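Local structure of type VI secretion system-associated protein TagF (Pseudomonas aeruginosa PAO1, 2QNU) at residues 27-32 / 181-186; 58-63 / 88-93. The protein is of uncertain function but, as a TagF-family protein, is probably an accessory or regulatory factor of the bacterial type VI secretion system. One frame throughout, in Å; residues are numbered along the deposited sequence.

Contact 1 packs helix 23-44 on an antiparallel sheet, and contact 2 links two strands of that sheet that are separated by one other strand. Their centres lie about 6 Å apart, near the middle of the chain. Along the sequence, both segments of contact 2 fall between the two of contact 1. Contact 1 (27-32 / 181-186) joins helix 23-44 to strand 180-185, while 58-63 / 88-93 spans strands 58-62 and 89-95. Strands 58-62 and 180-185 are adjacent, with probable hydrogen bonds linking Ala-61 to His-182 and Arg-59 to Trp-184. Trp-29 NE1, bonded to Thr-90 OG1, bridges the two contacts, so that distant parts of the sequence share one buried interior.

Contact 1 (27-32 / 181-186). With ACT (acetate ion), chain F.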
ATOM      1  N   GLU B  27     -21.399  -3.560 -18.549  1.00 38.90           N
ATOM      2  CA  GLU B  27     -22.519  -2.835 -17.941  1.00 39.69           C
ATOM      3  C   GLU B  27     -22.041  -1.766 -16.936  1.00 39.82           C
ATOM      4  O   GLU B  27     -22.340  -0.565 -17.128  1.00 40.64           O
ATOM      5  CB  GLU B  27     -23.544  -3.792 -17.259  1.00 40.83           C
ATOM      6  CG  GLU B  27     -24.877  -3.969 -18.028  1.00 41.72           C
ATOM      7  CD  GLU B  27     -25.982  -4.726 -17.215  1.00 43.72           C
ATOM      8  OE1 GLU B  27     -25.776  -4.978 -15.996  1.00 48.09           O
ATOM      9  OE2 GLU B  27     -27.061  -5.070 -17.791  1.00 48.42           O
ATOM     10  N   PRO B  28     -21.334  -2.175 -15.849  1.00 38.73           N
ATOM     11  CA  PRO B  28     -20.831  -1.148 -14.925  1.00 37.79           C
ATOM     12  C   PRO B  28     -19.762  -0.194 -15.492  1.00 36.13           C
ATOM     13  O   PRO B  28     -19.649   0.968 -15.087  1.00 33.98           O
ATOM     14  CB  PRO B  28     -20.240  -1.985 -13.749  1.00 37.83           C
ATOM     15  CG  PRO B  28     -19.967  -3.340 -14.343  1.00 38.86           C
ATOM     16  CD  PRO B  28     -21.053  -3.543 -15.352  1.00 39.34           C
ATOM     17  N   TRP B  29     -18.910  -0.703 -16.358  1.00 36.61           N
ATOM     18  CA  TRP B  29     -17.838   0.133 -16.886  1.00 37.50           C
ATOM     19  C   TRP B  29     -18.477   1.264 -17.714  1.00 36.69           C
ATOM     20  O   TRP B  29     -18.173   2.422 -17.487  1.00 37.41           O
ATOM     21  CB  TRP B  29     -16.876  -0.689 -17.723  1.00 37.92           C
ATOM     22  CG  TRP B  29     -15.812   0.117 -18.374  1.00 37.41           C
ATOM     23  CD1 TRP B  29     -15.693   0.364 -19.734  1.00 38.87           C
ATOM     24  CD2 TRP B  29     -14.721   0.776 -17.751  1.00 33.93           C
ATOM     25  NE1 TRP B  29     -14.608   1.139 -19.958  1.00 39.63           N
ATOM     26  CE2 TRP B  29     -13.992   1.419 -18.762  1.00 37.96           C
ATOM     27  CE3 TRP B  29     -14.315   0.939 -16.425  1.00 39.09           C
ATOM     28  CZ2 TRP B  29     -12.843   2.192 -18.498  1.00 38.32           C
ATOM     29  CZ3 TRP B  29     -13.173   1.684 -16.152  1.00 39.02           C
ATOM     30  CH2 TRP B  29     -12.437   2.296 -17.188  1.00 38.80           C
ATOM     31  N   ASP B  30     -19.387   0.902 -18.606  1.00 36.33           N
ATOM     32  CA  ASP B  30     -20.197   1.854 -19.375  1.00 37.43           C
ATOM     33  C   ASP B  30     -20.947   2.890 -18.518  1.00 38.35           C
ATOM     34  O   ASP B  30     -20.883   4.064 -18.798  1.00 37.59           O
ATOM     35  CB  ASP B  30     -21.225   1.109 -20.223  1.00 36.99           C
ATOM     36  CG  ASP B  30     -22.147   2.052 -21.026  1.00 38.74           C
ATOM     37  OD1 ASP B  30     -21.767   2.481 -22.188  1.00 43.25           O
ATOM     38  OD2 ASP B  30     -23.257   2.352 -20.545  1.00 37.98           O
ATOM     39  N   ALA B  31     -21.624   2.427 -17.451  1.00 38.66           N
ATOM     40  CA  ALA B  31     -22.421   3.307 -16.602  1.00 37.59           C
ATOM     41  C   ALA B  31     -21.498   4.257 -15.881  1.00 37.69           C
ATOM     42  O   ALA B  31     -21.794   5.437 -15.693  1.00 37.21           O
ATOM     43  CB  ALA B  31     -23.215   2.484 -15.640  1.00 38.73           C
ATOM     44  N   TRP B  32     -20.341   3.756 -15.485  1.00 36.62           N
ATOM     45  CA  TRP B  32     -19.405   4.611 -14.799  1.00 36.32           C
ATOM     46  C   TRP B  32     -18.837   5.653 -15.785  1.00 35.80           C
ATOM     47  O   TRP B  32     -18.705   6.794 -15.415  1.00 35.45           O
ATOM     48  CB  TRP B  32     -18.259   3.828 -14.077  1.00 36.43           C
ATOM     49  CG  TRP B  32     -17.154   4.751 -13.527  1.00 33.99           C
ATOM     50  CD1 TRP B  32     -17.199   5.539 -12.415  1.00 32.58           C
ATOM     51  CD2 TRP B  32     -15.912   5.042 -14.174  1.00 32.11           C
ATOM     52  NE1 TRP B  32     -16.050   6.283 -12.300  1.00 32.38           N
ATOM     53  CE2 TRP B  32     -15.243   5.992 -13.384  1.00 34.33           C
ATOM     54  CE3 TRP B  32     -15.334   4.613 -15.368  1.00 33.14           C
ATOM     55  CZ2 TRP B  32     -13.984   6.478 -13.717  1.00 36.64           C
ATOM     56  CZ3 TRP B  32     -14.069   5.087 -15.715  1.00 35.25           C
ATOM     57  CH2 TRP B  32     -13.408   6.016 -14.904  1.00 37.37           C
ATOM     58  N   SER B 181      -9.001   2.028  -7.056  1.00 36.40           N
ATOM     59  CA  SER B 181      -8.615   2.132  -8.456  1.00 35.00           C
ATOM     60  C   SER B 181      -7.378   3.048  -8.548  1.00 35.48           C
ATOM     61  O   SER B 181      -7.314   4.110  -7.853  1.00 36.38           O
ATOM     62  CB  SER B 181      -9.803   2.620  -9.268  1.00 35.06           C
ATOM     63  OG  SER B 181     -10.193   3.910  -8.860  1.00 31.77           O
ATOM     64  N   HIS B 182      -6.382   2.589  -9.310  1.00 33.14           N
ATOM     65  CA  HIS B 182      -5.167   3.326  -9.595  1.00 33.64           C
ATOM     66  C   HIS B 182      -5.177   3.690 -11.101  1.00 32.27           C
ATOM     67  O   HIS B 182      -5.607   2.902 -11.952  1.00 33.28           O
ATOM     68  CB  HIS B 182      -3.913   2.512  -9.276  1.00 33.65           C
ATOM     69  CG  HIS B 182      -3.603   2.417  -7.803  1.00 31.19           C
ATOM     70  ND1 HIS B 182      -4.145   1.460  -6.980  1.00 35.64           N
ATOM     71  CD2 HIS B 182      -2.850   3.216  -7.011  1.00 33.63           C
ATOM     72  CE1 HIS B 182      -3.728   1.667  -5.740  1.00 34.82           C
ATOM     73  NE2 HIS B 182      -2.918   2.718  -5.734  1.00 36.10           N
ATOM     74  N   TRP B 183      -4.682   4.873 -11.385  1.00 32.11           N
ATOM     75  CA  TRP B 183      -4.738   5.480 -12.721  1.00 33.85           C
ATOM     76  C   TRP B 183      -3.425   6.194 -12.879  1.00 34.16           C
ATOM     77  O   TRP B 183      -3.021   6.937 -11.952  1.00 34.84           O
ATOM     78  CB  TRP B 183      -5.855   6.488 -12.752  1.00 33.82           C
ATOM     79  CG  TRP B 183      -7.139   5.952 -12.314  1.00 35.24           C
ATOM     80  CD1 TRP B 183      -7.612   5.895 -10.990  1.00 33.99           C
ATOM     81  CD2 TRP B 183      -8.171   5.425 -13.128  1.00 34.65           C
ATOM     82  NE1 TRP B 183      -8.868   5.344 -10.977  1.00 33.74           N
ATOM     83  CE2 TRP B 183      -9.235   5.036 -12.260  1.00 35.02           C
ATOM     84  CE3 TRP B 183      -8.317   5.228 -14.524  1.00 35.82           C
ATOM     85  CZ2 TRP B 183     -10.399   4.458 -12.734  1.00 36.65           C
ATOM     86  CZ3 TRP B 183      -9.464   4.648 -14.991  1.00 33.34           C
ATOM     87  CH2 TRP B 183     -10.518   4.299 -14.113  1.00 36.53           C
ATOM     88  N   TRP B 184      -2.685   5.884 -13.953  1.00 35.04           N
ATOM     89  CA  TRP B 184      -1.372   6.498 -14.139  1.00 33.96           C
ATOM     90  C   TRP B 184      -1.044   6.606 -15.627  1.00 35.45           C
ATOM     91  O   TRP B 184      -1.732   6.032 -16.457  1.00 36.24           O
ATOM     92  CB  TRP B 184      -0.279   5.755 -13.409  1.00 34.00           C
ATOM     93  CG  TRP B 184       0.086   4.410 -13.987  1.00 31.73           C
ATOM     94  CD1 TRP B 184       1.154   4.139 -14.734  1.00 33.50           C
ATOM     95  CD2 TRP B 184      -0.621   3.170 -13.811  1.00 30.44           C
ATOM     96  NE1 TRP B 184       1.174   2.787 -15.087  1.00 32.50           N
ATOM     97  CE2 TRP B 184       0.072   2.190 -14.529  1.00 31.69           C
ATOM     98  CE3 TRP B 184      -1.791   2.799 -13.129  1.00 35.47           C
ATOM     99  CZ2 TRP B 184      -0.345   0.901 -14.576  1.00 33.76           C
ATOM    100  CZ3 TRP B 184      -2.198   1.502 -13.184  1.00 33.79           C
ATOM    101  CH2 TRP B 184      -1.492   0.568 -13.907  1.00 34.57           C
ATOM    102  N   GLY B 185       0.022   7.335 -15.940  1.00 36.29           N
ATOM    103  CA  GLY B 185       0.501   7.388 -17.296  1.00 37.07           C
ATOM    104  C   GLY B 185       1.386   8.570 -17.589  1.00 37.48           C
ATOM    105  O   GLY B 185       1.901   9.202 -16.666  1.00 36.10           O
ATOM    106  N   ARG B 186       1.583   8.825 -18.894  1.00 36.99           N
ATOM    107  CA  ARG B 186       2.554   9.856 -19.368  1.00 38.32           C
ATOM    108  C   ARG B 186       2.018  11.274 -19.236  1.00 37.45           C
ATOM    109  O   ARG B 186       2.781  12.233 -19.243  1.00 37.67           O
ATOM    110  CB  ARG B 186       2.943   9.635 -20.825  1.00 38.26           C
ATOM    111  CG  ARG B 186       3.519   8.302 -21.115  1.00 40.13           C
ATOM    112  CD  ARG B 186       3.955   8.122 -22.624  1.00 42.78           C
ATOM    113  NE  ARG B 186       5.084   7.208 -22.647  1.00 47.13           N
ATOM    114  CZ  ARG B 186       5.064   5.984 -23.140  1.00 49.71           C
ATOM    115  NH1 ARG B 186       4.011   5.479 -23.782  1.00 55.86           N
ATOM    116  NH2 ARG B 186       6.143   5.285 -23.053  1.00 50.86           N
TER
HETATM  117  C   ACT F 227      -1.120   4.887  -4.176  1.00 36.38           C
HETATM  118  O   ACT F 227      -1.506   5.399  -5.284  1.00 36.30           O
HETATM  119  OXT ACT F 227      -1.554   3.727  -3.815  1.00 37.04           O
HETATM  120  CH3 ACT F 227      -0.220   5.657  -3.334  1.00 34.36           C
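The six-membered ends of Trp-29 and Trp-183 arrive from opposite directions and meet edge to edge, their CH2 atoms 4.1 Å apart. NE1 of Trp-29 is hydrogen-bonded to Thr-90 OG1. CE3 of Trp-32 lies 3.7 Å above the Trp-29 plane, over the margin of the ring, so one indole partly overlies the other at an incline. This is a helix packed on the face of an antiparallel sheet: across segments 27-32 and 181-186, whose nearest CA atoms (Trp-29 and Ser-181) are 12.7 Å apart, the touching side chains are all tryptophans. Trp-32 makes the tighter approach, its CH2 3.5 Å from Trp-183 CH2. Those six-membered rings are inclined by 26° with centroids 5.4 Å apart, displaced so far that little of one lies over the other; Trp-32 NE1 bonds to Pro-202 O. With CG anti to the carbonyl carbon (chi1 -53°), Trp-183 extends toward the helix, and its NE1 donates to Ser-181 OG (2.9 Å), 20° out of the indole plane. That hydroxyl also bonds to Gly-200 O. On the strand's reverse face, His-182 NE2 donates an almost straight bond (2.6 Å) to OXT of an acetate, probably from the crystallisation liquor.

Contact 2 (58-63 / 88-93); sequences WRFAIA and PLTVAC
Phe-60 and Thr-90 meet through carbon alone: the methyl CG2 of Thr-90 sits at the edge of the phenyl ring, near its plane, 3.8 Å from CZ and 4.0 Å from CE2 of Phe-60. The two side chains cross at about a right angle. The first torsion of Phe-60 sets CG between its backbone N and carbonyl carbon (chi1 62°), and the far end of the ring thereby reaches the other strand although the nearest CA atoms, those of Phe-60 and Ala-92, are 9.1 Å apart. The backbone of 88-93 adds a looser touch, Val-91 O lying 4.4 Å from Phe-60 CZ.

The polar bonds of these residues go to partners outside the two segments. No hydrogen bond joins the segments themselves. Thr-90 divides its branches: the methyl lies against Phe-60, while the bond of OG1 to Trp-29 satisfies a buried hydroxyl and helps to set the rotation that leaves CG2 against the ring. Arg-59 forms a salt bridge with Glu-116, which probably offsets the proximity of Arg-186.

Aromatic contacts complete the surroundings of Phe-60: its ring meets those of Trp-29, with planes at about 30°, and Trp-183, at about 45°.

The gap between the segments is explained by the sheet order. Strand 71-77 lies between strands 58-62 and 89-95 and is antiparallel to both, making these two parallel to each other and second neighbours. Phe-60 shares backbone hydrogen bonds with Gly-74 on that middle strand, and Thr-90 packs against Val-76. Helix 23-44 brings Trp-29 to the Phe-60 and Thr-90 side of the sheet, whereas helix 110-121 packs on the opposite face, where it receives Val-91 and Arg-59.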
ATOM      1  N   TRP B  58      -5.039   7.047 -19.881  1.00 35.28           N
ATOM      2  CA  TRP B  58      -4.872   6.572 -18.536  1.00 34.42           C
ATOM      3  C   TRP B  58      -4.802   5.050 -18.495  1.00 32.91           C
ATOM      4  O   TRP B  58      -5.678   4.342 -18.896  1.00 34.29           O
ATOM      5  CB  TRP B  58      -5.989   7.097 -17.661  1.00 33.74           C
ATOM      6  CG  TRP B  58      -5.942   8.562 -17.523  1.00 31.59           C
ATOM      7  CD1 TRP B  58      -6.745   9.457 -18.139  1.00 32.55           C
ATOM      8  CD2 TRP B  58      -5.080   9.303 -16.682  1.00 34.14           C
ATOM      9  NE1 TRP B  58      -6.413  10.743 -17.760  1.00 33.62           N
ATOM     10  CE2 TRP B  58      -5.412  10.674 -16.842  1.00 35.39           C
ATOM     11  CE3 TRP B  58      -4.107   8.951 -15.747  1.00 34.98           C
ATOM     12  CZ2 TRP B  58      -4.761  11.681 -16.154  1.00 36.66           C
ATOM     13  CZ3 TRP B  58      -3.431   9.947 -15.103  1.00 35.93           C
ATOM     14  CH2 TRP B  58      -3.755  11.302 -15.316  1.00 36.60           C
ATOM     15  N   ARG B  59      -3.697   4.584 -17.999  1.00 33.68           N
ATOM     16  CA  ARG B  59      -3.511   3.187 -17.632  1.00 34.48           C
ATOM     17  C   ARG B  59      -4.194   3.016 -16.251  1.00 34.71           C
ATOM     18  O   ARG B  59      -4.198   3.933 -15.476  1.00 34.22           O
ATOM     19  CB  ARG B  59      -2.039   2.936 -17.464  1.00 33.06           C
ATOM     20  CG  ARG B  59      -1.226   3.276 -18.678  1.00 31.91           C
ATOM     21  CD  ARG B  59       0.241   3.344 -18.405  1.00 35.80           C
ATOM     22  NE  ARG B  59       0.971   3.825 -19.595  1.00 38.69           N
ATOM     23  CZ  ARG B  59       2.297   3.932 -19.672  1.00 40.27           C
ATOM     24  NH1 ARG B  59       3.062   3.510 -18.680  1.00 44.22           N
ATOM     25  NH2 ARG B  59       2.868   4.387 -20.766  1.00 42.59           N
ATOM     26  N   PHE B  60      -4.802   1.867 -16.008  1.00 34.46           N
ATOM     27  CA  PHE B  60      -5.457   1.633 -14.770  1.00 34.96           C
ATOM     28  C   PHE B  60      -5.367   0.188 -14.271  1.00 34.50           C
ATOM     29  O   PHE B  60      -5.224  -0.751 -15.034  1.00 33.04           O
ATOM     30  CB  PHE B  60      -6.928   2.045 -14.875  1.00 35.61           C
ATOM     31  CG  PHE B  60      -7.712   1.261 -15.900  1.00 37.15           C
ATOM     32  CD1 PHE B  60      -8.281   0.027 -15.585  1.00 35.31           C
ATOM     33  CD2 PHE B  60      -7.925   1.782 -17.167  1.00 37.11           C
ATOM     34  CE1 PHE B  60      -9.012  -0.672 -16.527  1.00 36.03           C
ATOM     35  CE2 PHE B  60      -8.627   1.097 -18.118  1.00 35.23           C
ATOM     36  CZ  PHE B  60      -9.175  -0.116 -17.834  1.00 37.31           C
ATOM     37  N   ALA B  61      -5.509   0.072 -12.953  1.00 34.86           N
ATOM     38  CA  ALA B  61      -5.769  -1.184 -12.282  1.00 35.09           C
ATOM     39  C   ALA B  61      -6.842  -0.987 -11.215  1.00 34.72           C
ATOM     40  O   ALA B  61      -6.737  -0.119 -10.328  1.00 35.91           O
ATOM     41  CB  ALA B  61      -4.533  -1.670 -11.678  1.00 36.11           C
ATOM     42  N   ILE B  62      -7.894  -1.758 -11.372  1.00 35.36           N
ATOM     43  CA  ILE B  62      -9.103  -1.684 -10.574  1.00 36.82           C
ATOM     44  C   ILE B  62      -9.324  -2.976  -9.779  1.00 36.93           C
ATOM     45  O   ILE B  62      -9.328  -4.069 -10.317  1.00 36.58           O
ATOM     46  CB  ILE B  62     -10.257  -1.405 -11.465  1.00 36.22           C
ATOM     47  CG1 ILE B  62      -9.978  -0.004 -12.136  1.00 38.73           C
ATOM     48  CG2 ILE B  62     -11.592  -1.474 -10.692  1.00 35.95           C
ATOM     49  CD1 ILE B  62     -10.930   0.339 -13.216  1.00 39.87           C
ATOM     50  N   ALA B  63      -9.530  -2.811  -8.481  1.00 38.06           N
ATOM     51  CA  ALA B  63      -9.799  -3.969  -7.572  1.00 38.34           C
ATOM     52  C   ALA B  63     -11.045  -4.770  -7.944  1.00 38.23           C
ATOM     53  O   ALA B  63     -11.998  -4.241  -8.553  1.00 37.94           O
ATOM     54  CB  ALA B  63      -9.919  -3.484  -6.126  1.00 38.25           C
ATOM     55  N   PRO B  88     -15.078   7.337 -24.715  1.00 36.34           N
ATOM     56  CA  PRO B  88     -13.748   6.726 -24.667  1.00 35.55           C
ATOM     57  C   PRO B  88     -13.660   5.345 -25.288  1.00 33.54           C
ATOM     58  O   PRO B  88     -14.645   4.674 -25.475  1.00 31.56           O
ATOM     59  CB  PRO B  88     -13.463   6.639 -23.166  1.00 35.21           C
ATOM     60  CG  PRO B  88     -14.185   7.729 -22.594  1.00 36.61           C
ATOM     61  CD  PRO B  88     -15.485   7.821 -23.388  1.00 36.04           C
ATOM     62  N   LEU B  89     -12.448   4.949 -25.601  1.00 34.73           N
ATOM     63  CA  LEU B  89     -12.168   3.574 -26.068  1.00 34.67           C
ATOM     64  C   LEU B  89     -11.261   2.951 -25.026  1.00 34.31           C
ATOM     65  O   LEU B  89     -10.243   3.515 -24.625  1.00 34.77           O
ATOM     66  CB  LEU B  89     -11.433   3.608 -27.400  1.00 34.75           C
ATOM     67  CG  LEU B  89     -10.967   2.260 -28.022  1.00 34.01           C
ATOM     68  CD1 LEU B  89     -12.151   1.412 -28.369  1.00 34.02           C
ATOM     69  CD2 LEU B  89     -10.207   2.570 -29.268  1.00 36.41           C
ATOM     70  N   THR B  90     -11.623   1.769 -24.599  1.00 35.12           N
ATOM     71  CA  THR B  90     -10.888   1.106 -23.559  1.00 35.34           C
ATOM     72  C   THR B  90     -10.448  -0.225 -24.074  1.00 34.03           C
ATOM     73  O   THR B  90     -11.237  -0.901 -24.676  1.00 33.55           O
ATOM     74  CB  THR B  90     -11.823   0.877 -22.304  1.00 35.25           C
ATOM     75  OG1 THR B  90     -12.390   2.114 -21.922  1.00 39.60           O
ATOM     76  CG2 THR B  90     -11.055   0.309 -21.136  1.00 36.20           C
ATOM     77  N   VAL B  91      -9.194  -0.570 -23.824  1.00 35.21           N
ATOM     78  CA  VAL B  91      -8.724  -1.962 -23.893  1.00 35.97           C
ATOM     79  C   VAL B  91      -8.511  -2.453 -22.436  1.00 36.44           C
ATOM     80  O   VAL B  91      -7.829  -1.787 -21.626  1.00 35.02           O
ATOM     81  CB  VAL B  91      -7.430  -2.039 -24.682  1.00 37.78           C
ATOM     82  CG1 VAL B  91      -6.792  -3.452 -24.617  1.00 37.96           C
ATOM     83  CG2 VAL B  91      -7.690  -1.579 -26.132  1.00 38.28           C
ATOM     84  N   ALA B  92      -9.117  -3.597 -22.121  1.00 35.88           N
ATOM     85  CA  ALA B  92      -9.160  -4.129 -20.739  1.00 36.01           C
ATOM     86  C   ALA B  92      -8.869  -5.622 -20.691  1.00 36.73           C
ATOM     87  O   ALA B  92      -9.354  -6.388 -21.517  1.00 34.33           O
ATOM     88  CB  ALA B  92     -10.503  -3.882 -20.142  1.00 36.19           C
ATOM     89  N   CYS B  93      -8.046  -6.002 -19.720  1.00 39.05           N
ATOM     90  CA  CYS B  93      -7.854  -7.398 -19.382  1.00 40.69           C
ATOM     91  C   CYS B  93      -8.453  -7.707 -17.999  1.00 39.92           C
ATOM     92  O   CYS B  93      -8.075  -7.124 -16.987  1.00 40.34           O
ATOM     93  CB  CYS B  93      -6.375  -7.697 -19.388  1.00 40.25           C
ATOM     94  SG  CYS B  93      -6.082  -9.346 -19.003  1.00 44.15           S
TER